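Local coordinates for protein 3-hydroxy-3-methylglutaryl-CoA lyase (Acinetobacter baumannii, PDB 6NDS) that is a lyase of the HMGL-like family, built on a TIM-barrel fold, and binds a zinc ion and coenzyme A, at residues P31-V34 with K38-D41; Q45-G50 with K82-V87; A56-S61 with P66-G71; L107-S112 with E172-L177; E135-L140 with T144-T149. All coordinates share one frame; numbering follows the deposited sequence.

All five contacts belong to one TIM barrel. Contacts 1 and 3 have centres about 11 Å apart and touch: Lys39 NZ makes a salt bridge with Asp70 OD2 at 2.9 Å. Contact 3 takes part directly in the coenzyme A pocket. It supplies Phe59, Val60 and Ser61, and its Ser58 side chain lies about 10 Å from the zinc ion. Contact 2 reaches strand 85-90, next to strand 53-58 of contact 3. Contacts 4 and 5 have centres about 8 Å apart. They share the seam between strands 106-112 and 145-151, where Leu109 O lies 2.8 Å from Thr149 N. The Val110 side chain of contact 4 is about 4 Å from coenzyme A.

Contact 1: residues P31-V34 with K38-D41; sequences PTWV and KKID
Lys39 reaches back from its helix to Trp33 and Val34, in the loop that leads into that helix. The polar part is concentrated at the ammonium group. Lys39 NZ donates a short hydrogen bond of 2.6 Å to Val34 O. It arrives in the carbonyl plane, with a C=O...N angle of 159°. A water adds a second link: it accepts from Lys39 NZ at 3.1 Å and from Val34 N at 3.0 Å. The cation-pi part involves the same nitrogen. Lys39 NZ sits over a face of the Trp33 six-membered ring, 3.6 Å from its centroid and 18° off the normal. The lysine chain is extended until its last bond, where a turn (chi4 80°) places NZ at these partners. The apolar part lies at the valine. Val34 CG1 packs on Lys39 CG at 3.7 Å and on Lys38 CB at 4.0 Å. Leu27 of helix 22-28 touches both Val34 and Lys39. In this TIM-barrel protein the contact ties the loop after helix 22-28 to the start of helix 36-46. Asp70 adds a salt bridge to Lys39 NZ. With a carboxylate, a carbonyl, a water and a ring face around it, the buried ammonium probably stays protonated.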
# COMPACT_ATOMS: atom_id res chain seq x y z
N PRO A 31 8.74 12.78 16.46
CA PRO A 31 8.73 13.15 17.89
C PRO A 31 10.03 13.76 18.36
O PRO A 31 10.02 14.67 19.20
CB PRO A 31 8.44 11.82 18.60
CG PRO A 31 7.84 10.95 17.56
CD PRO A 31 8.45 11.35 16.26
N THR A 32 11.16 13.27 17.87
CA THR A 32 12.45 13.69 18.38
C THR A 32 13.12 14.67 17.42
O THR A 32 12.99 14.57 16.20
CB THR A 32 13.38 12.50 18.61
OG1 THR A 32 13.49 11.74 17.40
CG2 THR A 32 12.85 11.63 19.74
N TRP A 33 13.85 15.60 18.01
CA TRP A 33 14.64 16.56 17.27
C TRP A 33 15.76 15.86 16.52
O TRP A 33 16.45 15.00 17.07
CB TRP A 33 15.19 17.58 18.26
CG TRP A 33 16.20 18.53 17.74
CD1 TRP A 33 17.56 18.51 17.97
CD2 TRP A 33 15.95 19.67 16.93
NE1 TRP A 33 18.15 19.57 17.33
CE2 TRP A 33 17.19 20.30 16.69
CE3 TRP A 33 14.79 20.22 16.38
CZ2 TRP A 33 17.30 21.45 15.91
CZ3 TRP A 33 14.90 21.37 15.61
CH2 TRP A 33 16.15 21.97 15.39
N VAL A 34 15.94 16.22 15.25
CA VAL A 34 17.09 15.80 14.46
C VAL A 34 18.10 16.94 14.44
O VAL A 34 17.75 18.03 13.94
CB VAL A 34 16.70 15.40 13.03
CG1 VAL A 34 17.95 15.05 12.22
CG2 VAL A 34 15.71 14.22 13.05
N LYS A 38 22.89 16.80 11.36
CA LYS A 38 22.39 15.54 10.85
C LYS A 38 21.29 15.74 9.82
O LYS A 38 21.13 14.91 8.92
CB LYS A 38 21.92 14.65 12.00
CG LYS A 38 23.07 14.24 12.92
CD LYS A 38 22.66 13.27 14.01
CE LYS A 38 23.78 13.11 15.03
NZ LYS A 38 23.52 11.98 15.96
N LYS A 39 20.52 16.84 9.94
CA LYS A 39 19.62 17.22 8.85
C LYS A 39 20.42 17.51 7.59
O LYS A 39 20.06 17.07 6.49
CB LYS A 39 18.79 18.46 9.23
CG LYS A 39 17.70 18.25 10.30
CD LYS A 39 16.76 19.46 10.29
CE LYS A 39 15.69 19.40 11.37
NZ LYS A 39 16.24 19.81 12.70
N ILE A 40 21.53 18.25 7.75
CA ILE A 40 22.39 18.58 6.62
C ILE A 40 22.97 17.30 6.01
O ILE A 40 22.96 17.13 4.78
CB ILE A 40 23.51 19.55 7.07
CG1 ILE A 40 22.91 20.94 7.33
CG2 ILE A 40 24.60 19.61 6.04
CD1 ILE A 40 23.79 21.84 8.13
N ASP A 41 23.42 16.37 6.85
CA ASP A 41 23.97 15.11 6.35
C ASP A 41 22.93 14.32 5.56
O ASP A 41 23.25 13.72 4.53
CB ASP A 41 24.47 14.26 7.52
CG ASP A 41 25.82 14.70 8.04
OD1 ASP A 41 26.46 15.58 7.42
OD2 ASP A 41 26.26 14.16 9.08
O HOH W 1 14.05 17.95 13.78

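Contact 2: residues Q45-G50 with K82-V87; sequences QLSTMG and KDIIYV
Ser47 meets Ile84 and Tyr86 near the C-terminal end of helix 36-46, and these three residues carry the contact. Ser47 is the residue most buried by it. Its OG accepts a hydrogen bond of 2.7 Å from Tyr86 OH. OG lies at the edge of the tyrosine ring and in its plane, 3.5 Å from Tyr86 CE1. It stands beside its own backbone N (chi1 -73°), and in turn is hydrogen-bonded to Ile43 O, one helical turn back. Ile84 comes in with the end of its longer branch. Ile84 CD1 touches Ser47 CB at 3.8 Å and Ser47 O at 3.5 Å. The setting is the outer layer of the TIM barrel. Helix 36-46 packs on the outside, and residues 82-87 lead into strand 85-90, next to strand 53-58 in the parallel sheet. Ile54 of that neighbouring strand also touches Ser47. Tyr86 reaches outward with its hydroxyl, which is hydrogen-bonded to His81 N as well. The other branch of Ile84 lies over one face of the Tyr86 ring, with CG2 3.7 Å above the plane and toward the rim.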
# COMPACT_ATOMS: atom_id res chain seq x y z
N GLN A 45 23.11 13.28 1.64
CA GLN A 45 23.00 11.91 1.12
C GLN A 45 21.87 11.81 0.09
O GLN A 45 22.04 11.17 -0.95
CB GLN A 45 22.75 10.93 2.27
CG GLN A 45 23.97 10.70 3.15
CD GLN A 45 25.08 10.03 2.36
OE1 GLN A 45 26.18 10.55 2.26
NE2 GLN A 45 24.77 8.87 1.78
N LEU A 46 20.73 12.43 0.38
CA LEU A 46 19.63 12.41 -0.58
C LEU A 46 20.04 13.05 -1.90
O LEU A 46 19.61 12.61 -2.97
CB LEU A 46 18.41 13.13 -0.00
CG LEU A 46 17.77 12.39 1.17
CD1 LEU A 46 16.85 13.35 1.91
CD2 LEU A 46 17.00 11.16 0.69
N SER A 47 20.88 14.08 -1.84
CA SER A 47 21.38 14.75 -3.04
C SER A 47 22.20 13.83 -3.93
O SER A 47 22.45 14.21 -5.08
CB SER A 47 22.24 15.97 -2.70
OG SER A 47 21.45 17.05 -2.23
N THR A 48 22.64 12.68 -3.45
CA THR A 48 23.40 11.76 -4.29
C THR A 48 22.53 10.70 -4.95
O THR A 48 23.06 9.87 -5.70
CB THR A 48 24.51 11.06 -3.49
OG1 THR A 48 23.93 10.13 -2.56
CG2 THR A 48 25.37 12.08 -2.73
N MET A 49 21.21 10.73 -4.72
CA MET A 49 20.33 9.62 -5.08
C MET A 49 19.63 9.79 -6.42
O MET A 49 19.03 8.82 -6.91
CB MET A 49 19.25 9.41 -3.99
CG MET A 49 19.83 9.01 -2.65
SD MET A 49 20.53 7.36 -2.67
CE MET A 49 21.65 7.52 -1.26
N GLY A 50 19.67 10.99 -7.01
CA GLY A 50 19.13 11.22 -8.34
C GLY A 50 17.93 12.15 -8.40
O GLY A 50 17.42 12.38 -9.51
N LYS A 82 24.36 21.24 -8.55
CA LYS A 82 23.90 22.24 -9.52
C LYS A 82 22.61 21.82 -10.21
O LYS A 82 21.85 22.68 -10.67
CB LYS A 82 24.96 22.51 -10.57
CG LYS A 82 26.14 23.32 -10.08
CD LYS A 82 27.04 23.70 -11.25
CE LYS A 82 28.27 24.43 -10.74
NZ LYS A 82 28.92 23.66 -9.64
N ASP A 83 22.35 20.53 -10.31
CA ASP A 83 21.20 20.08 -11.08
C ASP A 83 20.03 19.66 -10.20
O ASP A 83 19.11 18.98 -10.66
CB ASP A 83 21.61 18.96 -12.04
CG ASP A 83 22.41 19.49 -13.22
OD1 ASP A 83 21.93 20.43 -13.89
OD2 ASP A 83 23.52 18.98 -13.47
N ILE A 84 20.02 20.11 -8.94
CA ILE A 84 18.93 19.87 -8.01
C ILE A 84 18.33 21.20 -7.59
O ILE A 84 19.06 22.16 -7.30
CB ILE A 84 19.41 19.08 -6.76
CG1 ILE A 84 19.98 17.73 -7.16
CG2 ILE A 84 18.26 18.90 -5.77
CD1 ILE A 84 20.50 16.92 -5.97
N ILE A 85 17.01 21.26 -7.56
CA ILE A 85 16.28 22.41 -7.03
C ILE A 85 15.94 22.13 -5.57
O ILE A 85 15.20 21.19 -5.27
CB ILE A 85 15.01 22.68 -7.86
CG1 ILE A 85 15.40 23.06 -9.29
CG2 ILE A 85 14.14 23.76 -7.21
CD1 ILE A 85 14.26 22.90 -10.27
N TYR A 86 16.50 22.93 -4.66
CA TYR A 86 16.24 22.81 -3.23
C TYR A 86 15.08 23.73 -2.88
O TYR A 86 15.18 24.96 -3.02
CB TYR A 86 17.50 23.14 -2.43
CG TYR A 86 18.62 22.15 -2.73
CD1 TYR A 86 18.70 20.95 -2.03
CD2 TYR A 86 19.56 22.41 -3.72
CE1 TYR A 86 19.70 20.03 -2.31
CE2 TYR A 86 20.56 21.50 -4.01
CZ TYR A 86 20.63 20.31 -3.29
OH TYR A 86 21.61 19.40 -3.57
N VAL A 87 13.97 23.13 -2.42
CA VAL A 87 12.69 23.80 -2.24
C VAL A 87 12.50 24.10 -0.76
O VAL A 87 12.80 23.25 0.09
CB VAL A 87 11.54 22.91 -2.75
CG1 VAL A 87 10.19 23.62 -2.57
CG2 VAL A 87 11.77 22.48 -4.22

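Contact 3: residues A56-S61 with P66-G71; sequences AGSFVS and PNLRDG. With COA (coenzyme A), chain B.
Ser58 packs against Leu68 where strand 53-58 of the TIM barrel gives way to the loop before helix 71-77. This is the C-terminal end of the strand, the end at which TIM barrels carry their active sites. The side chain of Ser58 is short, and each of its atoms meets the same methyl. Ser58 CB lies 3.8 Å from Leu68 CD1. One bond further, OG comes to 3.4 Å from Leu68 CD1. OG stands beside the backbone N and anti to the carbonyl carbon (chi1 -64°), which turns it toward this methyl. Arg24 of helix 22-28 touches both Ser58 and Leu68.

A water joins the two backbones. It accepts from Ser58 N at 2.9 Å and donates to Leu68 O, also at 2.9 Å. Leu68 opens a type I turn that ends at Gly71, the first residue of the helix. Gly71 lies against Ser58 O as well as the Phe59 ring, which leaves little room for a side chain. Phe59 CE1 is 4.0 Å from Gly71 C. Phe75 of the same helix meets this ring too.

From Phe59 onward the backbone faces coenzyme A. Phe59 O accepts from N6A of coenzyme A at 3.0 Å, with an N-H...O angle of 164°. Ser61 N donates to its O9P at 2.9 Å and 158°. These two bonds are made by the protein backbone, one to the adenine end and one to the pantetheine arm. Between them, Val60 CG1 lies against the arm, 3.4 Å from O5P of coenzyme A.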
# COMPACT_ATOMS: atom_id res chain seq x y z
N ALA A 56 14.01 20.82 1.31
CA ALA A 56 15.02 20.77 2.36
C ALA A 56 14.54 21.33 3.69
O ALA A 56 15.22 21.12 4.70
CB ALA A 56 16.28 21.53 1.92
N GLY A 57 13.42 22.03 3.74
CA GLY A 57 12.93 22.54 5.00
C GLY A 57 11.78 23.51 4.79
O GLY A 57 11.24 23.65 3.68
N SER A 58 11.42 24.18 5.88
CA SER A 58 10.32 25.13 5.91
C SER A 58 10.78 26.42 6.55
O SER A 58 11.70 26.43 7.38
CB SER A 58 9.12 24.61 6.72
OG SER A 58 8.57 23.46 6.14
N PHE A 59 10.10 27.51 6.21
CA PHE A 59 10.33 28.80 6.85
C PHE A 59 9.02 29.23 7.50
O PHE A 59 8.32 30.12 7.01
CB PHE A 59 10.88 29.80 5.83
CG PHE A 59 12.23 29.38 5.31
CD1 PHE A 59 13.38 29.76 5.99
CD2 PHE A 59 12.34 28.55 4.21
CE1 PHE A 59 14.63 29.34 5.55
CE2 PHE A 59 13.59 28.12 3.77
CZ PHE A 59 14.73 28.53 4.44
N VAL A 60 8.70 28.58 8.62
CA VAL A 60 7.44 28.73 9.31
C VAL A 60 7.72 29.09 10.77
O VAL A 60 8.86 29.06 11.23
CB VAL A 60 6.56 27.46 9.22
CG1 VAL A 60 6.25 27.12 7.77
CG2 VAL A 60 7.27 26.28 9.90
N SER A 61 6.66 29.45 11.48
CA SER A 61 6.79 29.83 12.88
C SER A 61 7.47 28.71 13.66
O SER A 61 7.07 27.55 13.55
CB SER A 61 5.41 30.11 13.48
OG SER A 61 5.51 30.24 14.89
N PRO A 66 8.39 23.41 15.70
CA PRO A 66 9.74 23.56 16.29
C PRO A 66 10.78 22.66 15.66
O PRO A 66 11.96 23.02 15.65
CB PRO A 66 9.52 23.23 17.77
CG PRO A 66 8.19 22.58 17.86
CD PRO A 66 7.37 23.10 16.71
N ASN A 67 10.38 21.51 15.10
CA ASN A 67 11.36 20.59 14.51
C ASN A 67 12.07 21.16 13.29
O ASN A 67 13.14 20.66 12.93
CB ASN A 67 10.68 19.29 14.10
CG ASN A 67 10.57 18.31 15.22
OD1 ASN A 67 11.26 18.41 16.24
ND2 ASN A 67 9.70 17.31 15.03
N LEU A 68 11.51 22.18 12.63
CA LEU A 68 12.10 22.74 11.42
C LEU A 68 12.61 24.17 11.64
O LEU A 68 12.85 24.89 10.66
CB LEU A 68 11.08 22.70 10.28
CG LEU A 68 10.64 21.29 9.86
CD1 LEU A 68 9.66 21.41 8.68
CD2 LEU A 68 11.84 20.45 9.48
N ARG A 69 12.81 24.58 12.90
CA ARG A 69 13.17 25.97 13.18
C ARG A 69 14.59 26.31 12.78
O ARG A 69 14.97 27.49 12.85
CB ARG A 69 12.97 26.29 14.67
CG ARG A 69 13.98 25.61 15.59
CD ARG A 69 13.57 25.78 17.05
NE ARG A 69 13.43 27.18 17.44
CZ ARG A 69 12.87 27.60 18.58
NH1 ARG A 69 12.38 26.73 19.45
NH2 ARG A 69 12.81 28.90 18.84
N ASP A 70 15.40 25.33 12.38
CA ASP A 70 16.76 25.57 11.92
C ASP A 70 16.86 25.64 10.40
O ASP A 70 17.93 25.40 9.84
CB ASP A 70 17.70 24.48 12.45
CG ASP A 70 17.25 23.08 12.07
OD1 ASP A 70 16.14 22.92 11.50
OD2 ASP A 70 18.00 22.11 12.33
N GLY A 71 15.76 25.99 9.72
CA GLY A 71 15.77 25.96 8.26
C GLY A 71 16.85 26.82 7.64
O GLY A 71 17.48 26.42 6.65
N1A COA B . 8.56 32.23 10.04
C2A COA B . 8.95 32.59 11.28
N3A COA B . 8.37 33.43 12.13
C4A COA B . 7.25 33.94 11.61
C5A COA B . 6.71 33.67 10.37
C6A COA B . 7.41 32.76 9.55
N6A COA B . 7.01 32.42 8.33
N7A COA B . 5.54 34.39 10.18
C8A COA B . 5.39 35.07 11.30
N9A COA B . 6.39 34.83 12.20
C1B COA B . 6.57 35.44 13.53
C2B COA B . 6.62 36.96 13.53
O2B COA B . 7.86 37.51 13.15
C3B COA B . 6.22 37.24 14.97
O3B COA B . 7.27 36.87 15.86
P3B COA B . 7.07 37.59 17.30
O7A COA B . 6.11 36.75 18.12
O8A COA B . 6.50 38.97 16.99
O9A COA B . 8.45 37.67 17.92
C4B COA B . 5.03 36.29 15.06
O4B COA B . 5.48 35.10 14.36
C5B COA B . 3.83 36.84 14.35
O5B COA B . 2.73 35.93 14.50
P1A COA B . 1.54 36.07 13.44
O1A COA B . 2.00 36.81 12.23
O2A COA B . 0.29 36.50 14.14
O3A COA B . 1.41 34.52 13.04
P2A COA B . 0.85 33.26 13.84
O4A COA B . -0.64 33.33 13.85
O5A COA B . 1.58 33.09 15.13
O6A COA B . 1.34 32.09 12.85
CBP COA B . 1.93 31.22 10.71
CCP COA B . 0.96 32.13 11.46
CDP COA B . 1.48 31.05 9.25
CEP COA B . 3.32 31.86 10.73
CAP COA B . 1.94 29.87 11.43
OAP COA B . 0.61 29.41 11.58
C9P COA B . 2.74 28.80 10.69
O9P COA B . 3.97 28.86 10.65
N8P COA B . 2.05 27.83 10.13
C7P COA B . 2.65 26.80 9.29
C6P COA B . 2.62 25.45 9.96
C5P COA B . 3.10 24.35 9.04
O5P COA B . 4.16 24.46 8.42
N4P COA B . 2.31 23.27 8.94
C3P COA B . 2.69 22.05 8.24
C2P COA B . 3.00 22.29 6.78
S1P COA B . 1.64 23.15 5.94
O HOH W 2 13.34 23.95 7.98

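Contact 4: residues L107-S112 with E172-L177; sequences LNLVLS and EHYLKL
Leu109 is the first residue of segment 107-112, on strand 106-112, to meet Tyr174. The strand belongs to the parallel sheet of the TIM barrel, and helix 164-176 lies outside that sheet. The two short segments run at 145° to each other, with axes 12.0 Å apart, and Tyr174 spans the gap. Leu109 offers CB, which lies 4.3 Å from Tyr174 CE1. Its carbonyl O is 3.4 Å from Tyr174 OH. The hydroxyl is hydrogen-bonded to Thr149 O on the neighbouring strand 145-151, so the polar end of the tyrosine is held by the sheet. At Val110 the strand faces the other way. Its side chain points away from the helix and comes within about 4 Å of coenzyme A. The opposite side of this strand thus lies near coenzyme A. Leu111 turns outward again. The Leu111 and Tyr174 side chains lie side by side, pointing opposite ways. The chi1 of Leu111 is 91°, well off a staggered value, which suggests some strain. Phe130 of helix 126-140 touches both Leu111 and the Tyr174 ring. The methyl Leu111 CD2 packs 3.9 Å from Tyr174 CZ and only 3.3 Å from Tyr174 OH.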
# COMPACT_ATOMS: atom_id res chain seq x y z
N LEU A 107 10.39 28.50 -3.89
CA LEU A 107 9.50 28.73 -2.77
C LEU A 107 8.18 28.01 -3.03
O LEU A 107 7.50 28.31 -4.02
CB LEU A 107 9.27 30.23 -2.57
CG LEU A 107 10.31 30.99 -1.74
CD1 LEU A 107 11.73 30.77 -2.19
CD2 LEU A 107 9.96 32.49 -1.75
N ASN A 108 7.84 27.08 -2.14
CA ASN A 108 6.60 26.31 -2.23
C ASN A 108 5.56 26.95 -1.31
O ASN A 108 5.59 26.78 -0.09
CB ASN A 108 6.84 24.85 -1.84
CG ASN A 108 5.59 24.02 -1.90
OD1 ASN A 108 4.64 24.37 -2.60
ND2 ASN A 108 5.57 22.91 -1.15
N LEU A 109 4.65 27.71 -1.92
CA LEU A 109 3.56 28.36 -1.20
C LEU A 109 2.47 27.33 -0.91
O LEU A 109 2.15 26.51 -1.76
CB LEU A 109 2.97 29.50 -2.02
CG LEU A 109 3.87 30.42 -2.85
CD1 LEU A 109 3.08 31.60 -3.39
CD2 LEU A 109 5.05 30.91 -2.05
N VAL A 110 1.90 27.38 0.30
CA VAL A 110 0.92 26.37 0.70
C VAL A 110 -0.30 27.03 1.33
O VAL A 110 -0.18 27.85 2.24
CB VAL A 110 1.53 25.35 1.68
CG1 VAL A 110 0.46 24.33 2.12
CG2 VAL A 110 2.71 24.63 1.05
N LEU A 111 -1.48 26.63 0.86
CA LEU A 111 -2.72 26.85 1.60
C LEU A 111 -3.60 25.61 1.43
O LEU A 111 -3.31 24.74 0.60
CB LEU A 111 -3.45 28.13 1.13
CG LEU A 111 -4.49 28.03 0.02
CD1 LEU A 111 -5.23 29.37 -0.11
CD2 LEU A 111 -3.86 27.63 -1.31
N SER A 112 -4.64 25.50 2.25
CA SER A 112 -5.56 24.36 2.19
C SER A 112 -6.86 24.74 1.49
O SER A 112 -7.35 25.86 1.64
CB SER A 112 -5.87 23.84 3.60
OG SER A 112 -4.68 23.49 4.27
N GLU A 172 -6.62 28.07 -10.28
CA GLU A 172 -6.71 29.20 -11.20
C GLU A 172 -6.17 30.48 -10.57
O GLU A 172 -5.56 31.31 -11.25
CB GLU A 172 -8.15 29.39 -11.66
CG GLU A 172 -8.65 28.30 -12.59
CD GLU A 172 -10.10 28.49 -12.99
OE1 GLU A 172 -10.43 28.21 -14.16
OE2 GLU A 172 -10.91 28.93 -12.14
N HIS A 173 -6.37 30.65 -9.26
CA HIS A 173 -5.85 31.84 -8.59
C HIS A 173 -4.33 31.84 -8.58
O HIS A 173 -3.69 32.88 -8.80
CB HIS A 173 -6.41 31.93 -7.17
CG HIS A 173 -6.31 33.29 -6.55
ND1 HIS A 173 -5.48 34.28 -7.04
CD2 HIS A 173 -6.94 33.82 -5.48
CE1 HIS A 173 -5.61 35.36 -6.29
NE2 HIS A 173 -6.49 35.11 -5.34
N TYR A 174 -3.72 30.67 -8.34
CA TYR A 174 -2.27 30.56 -8.47
C TYR A 174 -1.82 30.96 -9.87
O TYR A 174 -0.85 31.72 -10.03
CB TYR A 174 -1.83 29.13 -8.15
CG TYR A 174 -1.57 28.83 -6.69
CD1 TYR A 174 -0.75 29.64 -5.91
CD2 TYR A 174 -2.13 27.70 -6.10
CE1 TYR A 174 -0.49 29.32 -4.58
CE2 TYR A 174 -1.89 27.39 -4.78
CZ TYR A 174 -1.07 28.20 -4.02
OH TYR A 174 -0.83 27.86 -2.70
N LEU A 175 -2.51 30.46 -10.90
CA LEU A 175 -2.14 30.78 -12.28
C LEU A 175 -2.24 32.28 -12.54
O LEU A 175 -1.42 32.85 -13.26
CB LEU A 175 -3.02 30.02 -13.26
CG LEU A 175 -2.49 28.68 -13.82
CD1 LEU A 175 -1.83 27.85 -12.75
CD2 LEU A 175 -3.60 27.89 -14.47
N LYS A 176 -3.26 32.93 -11.96
CA LYS A 176 -3.43 34.37 -12.16
C LYS A 176 -2.24 35.15 -11.61
O LYS A 176 -1.90 36.21 -12.15
CB LYS A 176 -4.73 34.83 -11.51
CG LYS A 176 -5.98 34.31 -12.20
CD LYS A 176 -7.24 35.02 -11.72
CE LYS A 176 -8.38 34.05 -11.50
NZ LYS A 176 -8.48 33.64 -10.06
N LEU A 177 -1.61 34.65 -10.56
CA LEU A 177 -0.39 35.22 -10.02
C LEU A 177 0.86 34.81 -10.80
O LEU A 177 1.96 35.16 -10.39
CB LEU A 177 -0.22 34.81 -8.55
CG LEU A 177 -1.24 35.35 -7.56
CD1 LEU A 177 -0.85 34.94 -6.14
CD2 LEU A 177 -1.34 36.85 -7.67

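Contact 5: residues E135-L140 with T144-T149; sequences EIVEQL and TQFNGT
Phe146 packs its ring against Ile136, Val137 and Leu140 on the last turns of helix 126-140. The helix turns back into strand 145-151 through a short loop, a helix-to-strand connection of the TIM barrel. The axes of the short helix and strand segments run nearly antiparallel, 10.4 Å apart. The tight part lies round the ring. Phe146 CG is anti to its own carbonyl carbon (chi1 -58°), and the ring reaches the helix with its far carbons. The closest touch is Ile136 CG2 on Phe146 CE1 at 3.6 Å. Leu140 CB comes to the ring edge near its plane, 4.1 Å from Phe146 CZ. Val137 CG2 stands above one ring face, offset toward the rim, 4.2 Å from Phe146 CE2. Ile179 touches both Val137 and Phe146.

The loop end is looser. Thr144 N gives Leu140 O a weak hydrogen bond of 3.4 Å, bent to 120°. Thr144 CG2 approaches Leu140 CB at 4.2 Å. Glu135 and Gln139 are exposed and make no contact with residues 144-149. They bond to each other one turn apart: Gln139 NE2 donates to the anti lone pair of Glu135 OE2 at 2.8 Å and 162°.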
# COMPACT_ATOMS: atom_id res chain seq x y z
N GLU A 135 1.50 39.52 -2.30
CA GLU A 135 2.63 40.37 -1.92
C GLU A 135 3.96 39.66 -2.16
O GLU A 135 4.94 40.29 -2.57
CB GLU A 135 2.49 40.79 -0.45
CG GLU A 135 3.53 41.81 0.01
CD GLU A 135 3.21 43.22 -0.45
OE1 GLU A 135 2.01 43.52 -0.68
OE2 GLU A 135 4.15 44.04 -0.55
N ILE A 136 4.00 38.34 -1.93
CA ILE A 136 5.23 37.59 -2.19
C ILE A 136 5.62 37.70 -3.66
O ILE A 136 6.78 37.96 -3.99
CB ILE A 136 5.05 36.12 -1.77
CG1 ILE A 136 5.04 36.02 -0.25
CG2 ILE A 136 6.13 35.26 -2.39
CD1 ILE A 136 4.41 34.72 0.24
N VAL A 137 4.66 37.48 -4.56
CA VAL A 137 4.92 37.57 -5.99
C VAL A 137 5.32 39.00 -6.37
O VAL A 137 6.25 39.20 -7.16
CB VAL A 137 3.69 37.09 -6.78
CG1 VAL A 137 3.81 37.45 -8.24
CG2 VAL A 137 3.53 35.57 -6.62
N GLU A 138 4.64 40.00 -5.80
CA GLU A 138 4.95 41.38 -6.16
C GLU A 138 6.38 41.74 -5.78
O GLU A 138 7.06 42.46 -6.53
CB GLU A 138 3.96 42.33 -5.48
N GLN A 139 6.87 41.23 -4.66
CA GLN A 139 8.21 41.60 -4.20
C GLN A 139 9.31 40.72 -4.76
O GLN A 139 10.42 41.20 -4.98
CB GLN A 139 8.27 41.55 -2.67
CG GLN A 139 7.34 42.55 -1.97
CD GLN A 139 7.65 42.70 -0.49
OE1 GLN A 139 8.70 42.25 -0.01
NE2 GLN A 139 6.75 43.34 0.24
N LEU A 140 9.04 39.43 -5.00
CA LEU A 140 10.10 38.48 -5.28
C LEU A 140 10.04 37.86 -6.67
O LEU A 140 10.93 37.06 -7.00
CB LEU A 140 10.08 37.35 -4.24
CG LEU A 140 10.21 37.81 -2.79
CD1 LEU A 140 10.08 36.62 -1.86
CD2 LEU A 140 11.54 38.52 -2.59
N THR A 144 13.26 34.67 -7.67
CA THR A 144 13.18 33.27 -7.29
C THR A 144 12.08 32.63 -8.13
O THR A 144 11.51 33.28 -9.02
CB THR A 144 12.90 33.12 -5.79
OG1 THR A 144 13.06 31.75 -5.40
CG2 THR A 144 11.49 33.59 -5.45
N GLN A 145 11.80 31.36 -7.88
CA GLN A 145 10.72 30.68 -8.57
C GLN A 145 9.77 30.06 -7.56
O GLN A 145 10.12 29.86 -6.39
CB GLN A 145 11.23 29.63 -9.56
CG GLN A 145 12.04 28.52 -8.96
CD GLN A 145 12.77 27.74 -10.04
OE1 GLN A 145 13.50 28.32 -10.85
NE2 GLN A 145 12.57 26.43 -10.07
N PHE A 146 8.55 29.77 -8.01
CA PHE A 146 7.43 29.49 -7.12
C PHE A 146 6.74 28.20 -7.51
O PHE A 146 6.71 27.81 -8.69
CB PHE A 146 6.37 30.61 -7.14
CG PHE A 146 6.90 31.97 -6.76
CD1 PHE A 146 7.29 32.23 -5.46
CD2 PHE A 146 6.98 32.98 -7.70
CE1 PHE A 146 7.76 33.48 -5.10
CE2 PHE A 146 7.45 34.24 -7.34
CZ PHE A 146 7.84 34.48 -6.04
N ASN A 147 6.20 27.53 -6.50
CA ASN A 147 5.27 26.42 -6.63
C ASN A 147 4.06 26.75 -5.77
O ASN A 147 4.21 27.30 -4.68
CB ASN A 147 5.91 25.12 -6.15
CG ASN A 147 5.07 23.89 -6.48
OD1 ASN A 147 5.13 23.37 -7.59
ND2 ASN A 147 4.28 23.42 -5.50
N GLY A 148 2.86 26.45 -6.27
CA GLY A 148 1.66 26.67 -5.49
C GLY A 148 1.01 25.35 -5.08
O GLY A 148 0.62 24.56 -5.94
N THR A 149 0.90 25.11 -3.78
CA THR A 149 0.30 23.88 -3.27
C THR A 149 -1.13 24.13 -2.80
O THR A 149 -1.42 25.12 -2.12
CB THR A 149 1.11 23.31 -2.10
OG1 THR A 149 2.39 22.87 -2.57
CG2 THR A 149 0.39 22.11 -1.46